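Local coordinates for putative periplasmic protein (Bacteroides eggerthii, PDB 4HBR) that is of unknown function but is probably periplasmic and belongs to the PF11396 family, whose members are thought to resemble beta-lactamase inhibitor proteins, at residues A[43-48]-A[134-139]; A[56-61]-A[85-90]; A[64-69]-A[96-101]; A[78-83]-A[102-107]; A[108-113]-A[125-130]. All coordinates share one frame; numbering follows the deposited sequence.

Contact 1 of 5, residues A[43-48]-A[134-139]; sequences RVWFTP and LGASTF
W45 projects from strand 40-46 against the turn that leads into helix 136-139, and its indole offers a case of a ring meeting mainly backbone. CB points toward the segment 134-139, and chi1 of -78° sets CG anti to the carbonyl carbon, beside the backbone N. Further out, CD1 lies 4.4 Å from A136 CB. NE1 comes 3.9 Å from A136 N, yet the two nitrogens are joined through a third residue: both donate to OD2 of D27, so one carboxylate ties the indole to the first residue of the helix, just after G135 at the N-cap. This short C-terminal helix sits against the sheet on the face opposite helix 6-15, which V44 and F46, the strand neighbours of W45, pack against. On the six-membered ring, CZ2 stands 4.2 Å from L134 O and 4.3 Å from G135 CA, approaching both obliquely. L134 O is itself held by NE2 of Q56, while CH2 at the far rim packs on the Q56 amide. Beside the indole, R43 adds a looser touch, NH2 to L134 CD1 at 4.5 Å, its guanidinium being engaged by OE1 of Q56 and the carboxylate of D58.

Contact 2 of 5, residues A[56-61]-A[85-90]; sequences QTDWET and NVTWVQ
W59 and W88 form the aromatic part of this contact, an offset stack in which the six-membered ring of W59 and the five-membered ring of W88 have centroids 4.5 Å apart and planes 19° from parallel. With CG anti to its backbone N (chi1 177°), the W88 ring lies beside W59, and W88 CB sits 3.5 Å from the centroid of the W59 six-membered ring, a CH-pi contact over the face. V86 CG1 meets W59 at its edge, 4.0 Å from CE3. The backbone bonds are those of an antiparallel pair: T57 N to W88 O at 3.0 Å and W88 N to T57 O at 2.9 Å. Beyond D58 the chain turns, and V86 O takes E60 N on a lone pair at 3.0 Å, with a weak bond from W59 N. Among polar side chains, T87 OG1 donates to D58 OD1 over 2.9 Å, on the anti side and 35° out of the carboxylate plane; the same oxygen pairs with R43, which probably stabilises its charge. A water donates to W88 O, accepts from Q90 NE2 and bonds T57 OG1. Antiparallel strands 52-58 and 82-90 thus adjoin without a simple hairpin, the chain between them passing through helix 67-75.

Contact 3 of 5, residues A[64-69]-A[96-101]; sequences EVPAAV and PIVAIQ
V65 and P66, leading into helix 67-75, and V69 in its first turn form an apolar surface that lies on the antiparallel sheet and meets V98 and I100 of strand 97-104. No hydrogen bond crosses; the contact is a set of methyl and methylene touches. V98 carries most of it, and V69 touches both of its branches. V98 CG1, anti to the backbone N (chi1 -174°), lies 3.8 Å from V65 CG1, the two side chains crossing at about a right angle, and 4.0 Å from V69 CG1. V98 CG2 meets two groups: P66 CD at 3.8 Å and V69 CG2 at 3.9 Å, both approaching tip to tip. V69 CG1 also reaches I100 CD1 at 3.9 Å, these side chains sliding past one another in opposite directions. An extended chi2 of 168° carries that CD1 out to the valine. P66 holds the N-cap position, so the proline ring touches the sheet just where the helix begins, while V69 does so one turn later. Around this patch V86 and W88 of strand 82-90 border V65 and V98, F115 of strand 109-115 lies against V69 and I100, and F73 further along the helix covers I100.

Contact 4 of 5, residues A[78-83]-A[102-107]; sequences FSDGVV and VGKPNM
K104 NZ is gripped by two groups, the carboxylate of D80 and the backbone carbonyl of E77. The salt bridge to D80 OD1 is 2.8 Å long, and the ammonium meets that oxygen on its syn side, 19° out of the carboxylate plane; OD2 stands further off at 3.4 Å. K104 starts away from the other segment, and bends at chi2 (-88°) and chi3 (-109°) bring the chain back, so that it crosses D80 at about a right angle. D80 belongs to a type I turn from F78 to G81, closed by G81 N to F78 O. Beyond the turn V82 and G103 make a hydrogen-bonded antiparallel pair: V82 N reaches G103 O at 2.9 Å, and G103 N returns to V82 O at 2.8 Å. Apolar groups line both faces of this ladder. V102 CG1 lies 3.7 Å from F78 CB, on the face where F73 of helix 67-75 also packs, whereas V82 CG2 touches P105 CD at 4.0 Å on the other. The combination marks the open end of the beta hairpin of strands 82-90 and 97-104, far from its connecting loop, where a tight turn following the helix delivers the chain into the sheet.

Contact 5 of 5, residues A[108-113]-A[125-130]; sequences QMKYQI and QNITNA
K110 and Q112 of strand 109-115 face Q125, I127 and T128 at the open end of a beta hairpin, away from its connecting loop, where the partner strand 121-126 passes into an Asx turn and then a type II turn from I127 to A130. Q112 and Q125 form a regular hydrogen-bonded pair, Q112 N to Q125 O at 2.9 Å and Q125 N to Q112 O at 2.8 Å. Their side chains lie side by side with amide planes 71° apart, and a water bridges them, accepting from Q112 NE2 and donating to Q125 OE1; Q112 OE1 turns elsewhere, to T133 and Q101. Two residues along, past the non-hydrogen-bonded pair Y111 and N126, I127 N donates to K110 O, at 2.9 Å and 141°. K110 N, however, is met by a side chain, T128 OG1, over 2.8 Å in a nearly straight bond (167°). That hydroxyl donates in turn to N126 OD1 at 2.7 Å, and the same oxygen accepts T128 N, the bond that defines the Asx turn. On the face of Q112, I127 CG2 touches Q112 CB at 3.7 Å, while I127 CD1 touches CG and CE of the extended K110 side chain, which it meets at a slant. On the opposite face N126 ND2 comes 3.8 Å from Y111 CE2. By accepting from K110 N and donating to N126, the threonine hydroxyl acts as a relay that extends the strand pairing by one bond as the backbone turns away.

The five contacts follow one continuous antiparallel sheet from its middle toward one end, and L134 ties several of them together. From contact 1 its CD1 packs 3.4 Å from T87 OG1 of contact 2, while its CD2 packs 3.6 Å from both A99 CB of contact 3 and Q112 OE1 of contact 5. Contacts 2 and 3 share a strand boundary, their centres about 8 Å apart, with V86 and V65 touching. Contacts 4 and 5 are joined through K104 N to M109 O at 2.7 Å, where Q108 and M109 form a G1 bulge. Contacts 1 and 4 do not touch, their centres about 27 Å apart. The function is unknown, and the contacts are described as parts of the fold rather than of any identified site.

Contact 1 of 5, residues A[43-48]-A[134-139]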
# COMPACT_ATOMS: atom_id res chain seq x y z
N ARG A 43 2.18 -6.38 -2.52
CA ARG A 43 3.15 -6.61 -1.46
C ARG A 43 2.43 -7.22 -0.28
O ARG A 43 1.29 -6.83 0.01
CB ARG A 43 3.88 -5.32 -1.07
CG ARG A 43 4.77 -4.76 -2.17
CD ARG A 43 5.29 -3.36 -1.84
NE ARG A 43 4.21 -2.38 -1.64
CZ ARG A 43 3.49 -1.80 -2.61
NH1 ARG A 43 3.69 -2.12 -3.88
NH2 ARG A 43 2.56 -0.91 -2.31
N VAL A 44 3.03 -8.24 0.36
CA VAL A 44 2.45 -8.95 1.52
C VAL A 44 3.53 -9.03 2.60
O VAL A 44 4.63 -9.50 2.32
CB VAL A 44 1.86 -10.36 1.17
CG1 VAL A 44 1.09 -10.96 2.36
CG2 VAL A 44 0.94 -10.28 -0.04
N TRP A 45 3.21 -8.54 3.82
CA TRP A 45 4.11 -8.54 5.00
C TRP A 45 3.83 -9.76 5.85
O TRP A 45 2.68 -10.09 6.10
CB TRP A 45 3.92 -7.27 5.85
CG TRP A 45 4.57 -6.03 5.32
CD1 TRP A 45 5.65 -5.39 5.86
CD2 TRP A 45 4.20 -5.28 4.15
NE1 TRP A 45 5.95 -4.26 5.12
CE2 TRP A 45 5.08 -4.18 4.06
CE3 TRP A 45 3.14 -5.39 3.22
CZ2 TRP A 45 4.99 -3.23 3.03
CZ3 TRP A 45 3.02 -4.42 2.24
CH2 TRP A 45 3.95 -3.37 2.13
N PHE A 46 4.89 -10.39 6.33
CA PHE A 46 4.84 -11.58 7.17
C PHE A 46 5.71 -11.45 8.40
O PHE A 46 6.82 -10.92 8.30
CB PHE A 46 5.32 -12.83 6.38
CG PHE A 46 4.41 -13.30 5.28
CD1 PHE A 46 3.41 -14.23 5.54
CD2 PHE A 46 4.56 -12.84 3.98
CE1 PHE A 46 2.55 -14.66 4.52
CE2 PHE A 46 3.72 -13.29 2.95
CZ PHE A 46 2.71 -14.18 3.23
N THR A 47 5.26 -12.01 9.53
CA THR A 47 6.09 -12.14 10.73
C THR A 47 7.05 -13.32 10.46
O THR A 47 6.71 -14.17 9.62
CB THR A 47 5.26 -12.38 12.00
OG1 THR A 47 4.59 -13.63 11.92
CG2 THR A 47 4.29 -11.25 12.31
N PRO A 48 8.18 -13.47 11.19
CA PRO A 48 9.05 -14.64 10.96
C PRO A 48 8.33 -15.99 11.22
O PRO A 48 8.79 -17.02 10.71
CB PRO A 48 10.20 -14.42 11.94
CG PRO A 48 10.23 -12.93 12.15
CD PRO A 48 8.78 -12.57 12.20
N LEU A 134 4.99 3.88 2.71
CA LEU A 134 3.89 2.92 2.84
C LEU A 134 4.31 1.62 3.56
O LEU A 134 3.57 0.65 3.51
CB LEU A 134 3.34 2.56 1.44
CG LEU A 134 2.49 3.64 0.76
CD1 LEU A 134 2.11 3.21 -0.66
CD2 LEU A 134 1.28 4.04 1.61
N GLY A 135 5.48 1.63 4.22
CA GLY A 135 6.02 0.46 4.90
C GLY A 135 5.43 0.21 6.27
O GLY A 135 4.50 0.90 6.69
N ALA A 136 6.02 -0.78 6.98
CA ALA A 136 5.63 -1.19 8.33
C ALA A 136 5.57 -0.01 9.31
O ALA A 136 4.66 0.03 10.13
CB ALA A 136 6.60 -2.25 8.85
N SER A 137 6.49 0.97 9.21
CA SER A 137 6.51 2.11 10.14
C SER A 137 5.25 3.02 10.01
O SER A 137 4.89 3.67 10.98
CB SER A 137 7.79 2.92 9.99
OG SER A 137 7.77 3.63 8.76
N THR A 138 4.56 3.03 8.86
CA THR A 138 3.34 3.82 8.67
C THR A 138 2.10 3.07 9.19
O THR A 138 1.16 3.71 9.67
CB THR A 138 3.19 4.16 7.16
OG1 THR A 138 4.29 4.95 6.75
CG2 THR A 138 1.89 4.91 6.83
N PHE A 139 2.05 1.74 9.04
CA PHE A 139 0.84 0.98 9.35
C PHE A 139 0.95 -0.06 10.46
O PHE A 139 -0.10 -0.44 11.00
CB PHE A 139 0.38 0.25 8.08
CG PHE A 139 0.07 1.15 6.90
CD1 PHE A 139 -1.14 1.84 6.83
CD2 PHE A 139 0.97 1.27 5.84
CE1 PHE A 139 -1.43 2.65 5.73
CE2 PHE A 139 0.67 2.07 4.74
CZ PHE A 139 -0.53 2.76 4.69

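Contact 2 of 5, residues A[56-61]-A[85-90]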
# COMPACT_ATOMS: atom_id res chain seq x y z
N GLN A 56 -0.83 -5.00 0.35
CA GLN A 56 -0.95 -3.75 -0.39
C GLN A 56 -1.11 -4.05 -1.87
O GLN A 56 -0.39 -4.90 -2.41
CB GLN A 56 0.24 -2.82 -0.15
CG GLN A 56 0.22 -2.18 1.24
CD GLN A 56 1.32 -1.20 1.47
OE1 GLN A 56 2.09 -0.85 0.56
NE2 GLN A 56 1.45 -0.79 2.71
N THR A 57 -2.11 -3.39 -2.51
CA THR A 57 -2.43 -3.51 -3.94
C THR A 57 -2.30 -2.12 -4.55
O THR A 57 -3.05 -1.22 -4.16
CB THR A 57 -3.85 -4.11 -4.13
OG1 THR A 57 -3.88 -5.41 -3.55
CG2 THR A 57 -4.29 -4.19 -5.58
N ASP A 58 -1.33 -1.93 -5.49
CA ASP A 58 -1.17 -0.63 -6.13
C ASP A 58 -2.15 -0.53 -7.27
O ASP A 58 -1.89 -1.00 -8.37
CB ASP A 58 0.27 -0.37 -6.61
CG ASP A 58 1.27 -0.11 -5.50
OD1 ASP A 58 0.84 0.17 -4.35
OD2 ASP A 58 2.48 -0.16 -5.79
N TRP A 59 -3.29 0.06 -6.98
CA TRP A 59 -4.37 0.34 -7.92
C TRP A 59 -3.91 1.40 -8.92
O TRP A 59 -4.37 1.40 -10.06
CB TRP A 59 -5.58 0.85 -7.13
CG TRP A 59 -6.45 -0.20 -6.50
CD1 TRP A 59 -6.61 -1.49 -6.92
CD2 TRP A 59 -7.46 0.03 -5.50
NE1 TRP A 59 -7.60 -2.11 -6.19
CE2 TRP A 59 -8.15 -1.20 -5.31
CE3 TRP A 59 -7.81 1.14 -4.70
CZ2 TRP A 59 -9.18 -1.34 -4.38
CZ3 TRP A 59 -8.83 0.99 -3.77
CH2 TRP A 59 -9.52 -0.23 -3.63
N GLU A 60 -3.02 2.33 -8.47
CA GLU A 60 -2.36 3.42 -9.21
C GLU A 60 -3.28 4.59 -9.59
O GLU A 60 -2.84 5.74 -9.54
CB GLU A 60 -1.66 2.89 -10.48
CG GLU A 60 -0.46 2.02 -10.17
CD GLU A 60 0.30 1.41 -11.33
OE1 GLU A 60 -0.11 1.61 -12.50
OE2 GLU A 60 1.31 0.72 -11.06
N THR A 61 -4.53 4.31 -10.00
CA THR A 61 -5.48 5.32 -10.45
C THR A 61 -6.71 5.40 -9.53
O THR A 61 -7.08 4.41 -8.91
CB THR A 61 -5.87 5.03 -11.92
OG1 THR A 61 -6.31 3.67 -12.05
CG2 THR A 61 -4.71 5.29 -12.89
N ASN A 85 0.28 7.59 -7.05
CA ASN A 85 -0.02 6.22 -6.66
C ASN A 85 -1.30 6.16 -5.84
O ASN A 85 -1.69 7.13 -5.19
CB ASN A 85 1.14 5.61 -5.84
CG ASN A 85 1.22 4.09 -5.90
OD1 ASN A 85 0.47 3.42 -6.63
ND2 ASN A 85 2.12 3.52 -5.12
N VAL A 86 -1.97 5.00 -5.89
CA VAL A 86 -3.19 4.68 -5.16
C VAL A 86 -3.02 3.26 -4.67
O VAL A 86 -2.84 2.35 -5.48
CB VAL A 86 -4.49 4.88 -5.98
CG1 VAL A 86 -5.71 4.46 -5.16
CG2 VAL A 86 -4.66 6.31 -6.47
N THR A 87 -3.05 3.07 -3.36
CA THR A 87 -2.83 1.76 -2.75
C THR A 87 -4.01 1.33 -1.87
O THR A 87 -4.49 2.12 -1.05
CB THR A 87 -1.53 1.78 -1.94
OG1 THR A 87 -0.46 2.28 -2.76
CG2 THR A 87 -1.14 0.42 -1.37
N TRP A 88 -4.45 0.08 -2.02
CA TRP A 88 -5.48 -0.51 -1.16
C TRP A 88 -4.72 -1.33 -0.15
O TRP A 88 -3.96 -2.24 -0.52
CB TRP A 88 -6.44 -1.32 -2.00
CG TRP A 88 -7.53 -2.06 -1.28
CD1 TRP A 88 -7.78 -3.39 -1.38
CD2 TRP A 88 -8.70 -1.49 -0.64
NE1 TRP A 88 -8.98 -3.70 -0.78
CE2 TRP A 88 -9.58 -2.55 -0.34
CE3 TRP A 88 -9.06 -0.18 -0.23
CZ2 TRP A 88 -10.84 -2.35 0.23
CZ3 TRP A 88 -10.30 0.02 0.37
CH2 TRP A 88 -11.18 -1.05 0.57
N VAL A 89 -4.81 -0.92 1.11
CA VAL A 89 -4.07 -1.50 2.22
C VAL A 89 -5.00 -2.34 3.03
O VAL A 89 -6.04 -1.84 3.49
CB VAL A 89 -3.34 -0.42 3.09
CG1 VAL A 89 -2.44 -1.08 4.13
CG2 VAL A 89 -2.54 0.56 2.23
N GLN A 90 -4.64 -3.62 3.22
CA GLN A 90 -5.49 -4.55 3.97
C GLN A 90 -4.75 -5.21 5.10
O GLN A 90 -3.53 -5.32 5.08
CB GLN A 90 -6.09 -5.62 3.07
CG GLN A 90 -7.04 -5.06 2.03
CD GLN A 90 -7.55 -6.20 1.20
OE1 GLN A 90 -8.52 -6.88 1.56
NE2 GLN A 90 -6.80 -6.54 0.17
O HOH W 1 -4.55 -5.07 -0.67

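Contact 3 of 5, residues A[64-69]-A[96-101]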
# COMPACT_ATOMS: atom_id res chain seq x y z
N GLU A 64 -10.26 3.13 -9.26
CA GLU A 64 -10.39 1.89 -8.50
C GLU A 64 -10.94 2.10 -7.08
O GLU A 64 -11.44 1.15 -6.48
CB GLU A 64 -9.04 1.19 -8.41
CG GLU A 64 -8.49 0.73 -9.75
CD GLU A 64 -9.11 -0.48 -10.42
OE1 GLU A 64 -9.83 -1.24 -9.74
OE2 GLU A 64 -8.88 -0.65 -11.64
N VAL A 65 -10.89 3.32 -6.56
CA VAL A 65 -11.23 3.61 -5.17
C VAL A 65 -12.74 3.63 -4.91
O VAL A 65 -13.53 3.93 -5.83
CB VAL A 65 -10.56 4.93 -4.68
CG1 VAL A 65 -9.07 4.96 -5.01
CG2 VAL A 65 -11.25 6.20 -5.20
N PRO A 66 -13.15 3.36 -3.64
CA PRO A 66 -14.58 3.54 -3.28
C PRO A 66 -15.05 4.97 -3.61
O PRO A 66 -14.26 5.89 -3.48
CB PRO A 66 -14.59 3.32 -1.76
CG PRO A 66 -13.34 2.56 -1.44
CD PRO A 66 -12.33 2.97 -2.47
N ALA A 67 -16.30 5.16 -4.02
CA ALA A 67 -16.82 6.48 -4.43
C ALA A 67 -16.69 7.54 -3.30
O ALA A 67 -16.40 8.70 -3.60
CB ALA A 67 -18.27 6.35 -4.87
N ALA A 68 -16.85 7.13 -2.02
CA ALA A 68 -16.72 8.05 -0.89
C ALA A 68 -15.30 8.63 -0.81
O ALA A 68 -15.15 9.80 -0.50
CB ALA A 68 -17.08 7.35 0.41
N VAL A 69 -14.26 7.83 -1.16
CA VAL A 69 -12.84 8.25 -1.16
C VAL A 69 -12.61 9.18 -2.37
O VAL A 69 -12.00 10.24 -2.21
CB VAL A 69 -11.88 7.03 -1.17
CG1 VAL A 69 -10.42 7.44 -1.37
CG2 VAL A 69 -12.04 6.21 0.10
N PRO A 96 -9.79 -1.93 5.90
CA PRO A 96 -8.84 -1.51 4.85
C PRO A 96 -8.69 0.01 4.76
O PRO A 96 -9.52 0.79 5.27
CB PRO A 96 -9.46 -2.09 3.56
CG PRO A 96 -10.89 -2.25 3.85
CD PRO A 96 -11.04 -2.48 5.32
N ILE A 97 -7.57 0.44 4.15
CA ILE A 97 -7.23 1.86 4.01
C ILE A 97 -6.92 2.17 2.53
O ILE A 97 -6.31 1.35 1.84
CB ILE A 97 -6.01 2.21 4.94
CG1 ILE A 97 -6.37 2.04 6.44
CG2 ILE A 97 -5.39 3.60 4.64
CD1 ILE A 97 -5.17 2.26 7.40
N VAL A 98 -7.33 3.35 2.05
CA VAL A 98 -6.93 3.81 0.73
C VAL A 98 -5.79 4.84 0.95
O VAL A 98 -6.04 5.86 1.59
CB VAL A 98 -8.08 4.40 -0.15
CG1 VAL A 98 -7.56 4.71 -1.56
CG2 VAL A 98 -9.30 3.48 -0.20
N ALA A 99 -4.58 4.58 0.45
CA ALA A 99 -3.45 5.53 0.53
C ALA A 99 -3.25 6.17 -0.85
O ALA A 99 -3.08 5.45 -1.84
CB ALA A 99 -2.17 4.81 0.98
N ILE A 100 -3.36 7.50 -0.92
CA ILE A 100 -3.20 8.26 -2.17
C ILE A 100 -1.96 9.13 -2.05
O ILE A 100 -1.82 9.87 -1.07
CB ILE A 100 -4.48 9.09 -2.54
CG1 ILE A 100 -5.72 8.16 -2.72
CG2 ILE A 100 -4.25 9.94 -3.82
CD1 ILE A 100 -7.04 8.85 -2.79
N GLN A 101 -1.05 9.03 -3.04
CA GLN A 101 0.16 9.85 -3.12
C GLN A 101 -0.07 10.84 -4.24
O GLN A 101 -0.36 10.45 -5.38
CB GLN A 101 1.42 9.01 -3.34
CG GLN A 101 1.71 8.02 -2.19
CD GLN A 101 2.94 7.19 -2.44
OE1 GLN A 101 3.43 7.05 -3.55
NE2 GLN A 101 3.48 6.62 -1.40

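Contact 4 of 5, residues A[78-83]-A[102-107]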
# COMPACT_ATOMS: atom_id res chain seq x y z
N PHE A 78 -6.07 18.79 -2.63
CA PHE A 78 -5.16 18.04 -3.50
C PHE A 78 -5.80 17.63 -4.82
O PHE A 78 -5.12 17.06 -5.66
CB PHE A 78 -4.65 16.79 -2.77
CG PHE A 78 -4.06 17.11 -1.42
CD1 PHE A 78 -2.80 17.67 -1.30
CD2 PHE A 78 -4.80 16.89 -0.26
CE1 PHE A 78 -2.28 18.01 -0.05
CE2 PHE A 78 -4.28 17.21 0.99
CZ PHE A 78 -3.02 17.77 1.08
N SER A 79 -7.10 17.94 -5.01
CA SER A 79 -7.90 17.58 -6.19
C SER A 79 -7.24 17.96 -7.52
O SER A 79 -7.38 17.23 -8.50
CB SER A 79 -9.28 18.22 -6.13
OG SER A 79 -9.23 19.62 -5.92
N ASP A 80 -6.52 19.10 -7.54
CA ASP A 80 -5.83 19.65 -8.72
C ASP A 80 -4.41 19.07 -8.91
O ASP A 80 -3.78 19.33 -9.93
CB ASP A 80 -5.78 21.20 -8.65
CG ASP A 80 -5.07 21.78 -7.42
OD1 ASP A 80 -5.00 21.09 -6.37
OD2 ASP A 80 -4.61 22.95 -7.51
N GLY A 81 -3.93 18.29 -7.93
CA GLY A 81 -2.60 17.69 -7.98
C GLY A 81 -2.46 16.52 -8.93
O GLY A 81 -3.45 16.03 -9.49
N VAL A 82 -1.21 16.05 -9.10
CA VAL A 82 -0.87 14.90 -9.96
C VAL A 82 -0.86 13.63 -9.11
O VAL A 82 0.01 13.50 -8.25
CB VAL A 82 0.48 15.10 -10.71
CG1 VAL A 82 0.74 13.93 -11.67
CG2 VAL A 82 0.53 16.43 -11.45
N VAL A 83 -1.79 12.70 -9.36
CA VAL A 83 -1.86 11.44 -8.61
C VAL A 83 -0.68 10.55 -9.04
O VAL A 83 -0.53 10.25 -10.21
CB VAL A 83 -3.22 10.73 -8.75
CG1 VAL A 83 -3.23 9.40 -7.99
CG2 VAL A 83 -4.36 11.63 -8.26
N VAL A 102 -0.00 12.13 -3.92
CA VAL A 102 -0.33 13.17 -4.90
C VAL A 102 0.75 14.25 -4.83
O VAL A 102 1.19 14.63 -3.76
CB VAL A 102 -1.79 13.70 -4.67
CG1 VAL A 102 -2.04 14.15 -3.22
CG2 VAL A 102 -2.19 14.79 -5.66
N GLY A 103 1.22 14.67 -6.00
CA GLY A 103 2.22 15.71 -6.08
C GLY A 103 1.60 17.04 -6.43
O GLY A 103 0.62 17.10 -7.17
N LYS A 104 2.17 18.12 -5.88
CA LYS A 104 1.78 19.50 -6.19
C LYS A 104 3.02 20.12 -6.87
O LYS A 104 3.87 20.68 -6.19
CB LYS A 104 1.31 20.26 -4.93
CG LYS A 104 -0.00 19.71 -4.34
CD LYS A 104 -1.23 20.37 -4.96
CE LYS A 104 -1.91 21.29 -3.99
NZ LYS A 104 -2.97 22.09 -4.66
N PRO A 105 3.21 19.87 -8.19
CA PRO A 105 4.45 20.29 -8.87
C PRO A 105 4.75 21.79 -8.83
O PRO A 105 5.93 22.15 -8.86
CB PRO A 105 4.25 19.83 -10.32
CG PRO A 105 2.78 19.62 -10.47
CD PRO A 105 2.33 19.14 -9.13
N ASN A 106 3.71 22.65 -8.77
CA ASN A 106 3.90 24.11 -8.74
C ASN A 106 4.38 24.56 -7.35
O ASN A 106 5.10 25.55 -7.24
CB ASN A 106 2.62 24.83 -9.15
CG ASN A 106 2.14 24.49 -10.56
OD1 ASN A 106 2.85 24.70 -11.55
ND2 ASN A 106 0.93 23.95 -10.66
N MSE A 107 3.99 23.79 -6.31
CA MSE A 107 4.33 23.99 -4.90
C MSE A 107 5.66 23.28 -4.58
O MSE A 107 6.30 23.57 -3.57
CB MSE A 107 3.19 23.40 -4.04
CG MSE A 107 3.10 23.94 -2.62
SE MSE A 107 1.61 23.12 -1.67
CE MSE A 107 0.13 24.12 -2.54

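Contact 5 of 5, residues A[108-113]-A[125-130]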
# COMPACT_ATOMS: atom_id res chain seq x y z
N GLN A 108 6.05 22.32 -5.45
CA GLN A 108 7.24 21.45 -5.36
C GLN A 108 7.18 20.61 -4.05
O GLN A 108 8.16 20.51 -3.32
CB GLN A 108 8.55 22.24 -5.49
CG GLN A 108 8.70 22.89 -6.88
CD GLN A 108 10.07 23.41 -7.16
OE1 GLN A 108 10.93 23.52 -6.29
NE2 GLN A 108 10.31 23.76 -8.41
N MSE A 109 5.98 20.05 -3.78
CA MSE A 109 5.66 19.24 -2.61
C MSE A 109 4.90 17.97 -3.00
O MSE A 109 4.07 18.01 -3.91
CB MSE A 109 4.78 20.02 -1.61
CG MSE A 109 5.38 21.34 -1.12
SE MSE A 109 6.78 21.11 0.23
CE MSE A 109 8.01 22.57 -0.32
N LYS A 110 5.16 16.86 -2.29
CA LYS A 110 4.49 15.58 -2.48
C LYS A 110 3.77 15.22 -1.18
O LYS A 110 4.32 15.40 -0.09
CB LYS A 110 5.45 14.47 -2.94
CG LYS A 110 4.73 13.26 -3.50
CD LYS A 110 5.60 12.31 -4.33
CE LYS A 110 4.88 10.98 -4.51
NZ LYS A 110 5.46 10.15 -5.60
N TYR A 111 2.52 14.74 -1.30
CA TYR A 111 1.70 14.41 -0.14
C TYR A 111 1.18 12.99 -0.20
O TYR A 111 1.02 12.43 -1.28
CB TYR A 111 0.52 15.39 -0.01
CG TYR A 111 0.96 16.83 0.18
CD1 TYR A 111 1.18 17.66 -0.92
CD2 TYR A 111 1.13 17.37 1.46
CE1 TYR A 111 1.58 18.99 -0.75
CE2 TYR A 111 1.54 18.69 1.63
CZ TYR A 111 1.77 19.50 0.52
OH TYR A 111 2.17 20.81 0.67
N GLN A 112 0.89 12.43 0.97
CA GLN A 112 0.29 11.11 1.14
C GLN A 112 -0.91 11.26 2.06
O GLN A 112 -0.78 11.79 3.18
CB GLN A 112 1.31 10.11 1.69
CG GLN A 112 0.74 8.70 1.85
CD GLN A 112 1.83 7.73 2.16
OE1 GLN A 112 2.59 7.33 1.27
NE2 GLN A 112 1.95 7.35 3.43
N ILE A 113 -2.09 10.88 1.56
CA ILE A 113 -3.32 10.97 2.34
C ILE A 113 -3.85 9.57 2.52
O ILE A 113 -3.99 8.82 1.54
CB ILE A 113 -4.39 11.93 1.71
CG1 ILE A 113 -3.78 13.27 1.25
CG2 ILE A 113 -5.52 12.20 2.69
CD1 ILE A 113 -3.76 13.39 -0.19
N GLN A 125 0.12 13.46 5.23
CA GLN A 125 1.58 13.47 5.43
C GLN A 125 2.25 14.22 4.28
O GLN A 125 1.89 14.03 3.13
CB GLN A 125 2.06 12.00 5.45
CG GLN A 125 3.21 11.55 6.36
CD GLN A 125 3.32 10.01 6.36
OE1 GLN A 125 2.35 9.26 6.62
NE2 GLN A 125 4.53 9.52 6.14
N ASN A 126 3.25 15.02 4.59
CA ASN A 126 4.09 15.66 3.59
C ASN A 126 5.24 14.69 3.39
O ASN A 126 6.03 14.46 4.32
CB ASN A 126 4.53 17.05 4.02
CG ASN A 126 5.30 17.83 2.99
OD1 ASN A 126 6.13 17.31 2.26
ND2 ASN A 126 5.07 19.13 2.92
N ILE A 127 5.28 14.02 2.22
CA ILE A 127 6.27 13.00 1.91
C ILE A 127 7.33 13.51 0.93
O ILE A 127 8.05 12.70 0.34
CB ILE A 127 5.60 11.68 1.42
CG1 ILE A 127 4.79 11.89 0.11
CG2 ILE A 127 4.76 11.07 2.54
CD1 ILE A 127 4.55 10.62 -0.69
N THR A 128 7.48 14.85 0.80
CA THR A 128 8.52 15.45 -0.04
C THR A 128 9.86 15.01 0.52
O THR A 128 10.09 15.20 1.72
CB THR A 128 8.41 17.01 -0.08
OG1 THR A 128 7.05 17.41 -0.25
CG2 THR A 128 9.28 17.64 -1.16
N ASN A 129 10.71 14.37 -0.32
CA ASN A 129 12.06 13.89 0.03
C ASN A 129 12.04 12.76 1.09
O ASN A 129 13.03 12.55 1.79
CB ASN A 129 12.98 15.05 0.53
CG ASN A 129 12.99 16.31 -0.29
OD1 ASN A 129 12.80 17.42 0.23
ND2 ASN A 129 13.27 16.19 -1.56
N ALA A 130 10.91 12.03 1.22
CA ALA A 130 10.78 10.93 2.18
C ALA A 130 10.77 9.61 1.43
O ALA A 130 10.43 9.62 0.25
CB ALA A 130 9.50 11.09 2.99
O HOH W 2 0.34 9.18 5.08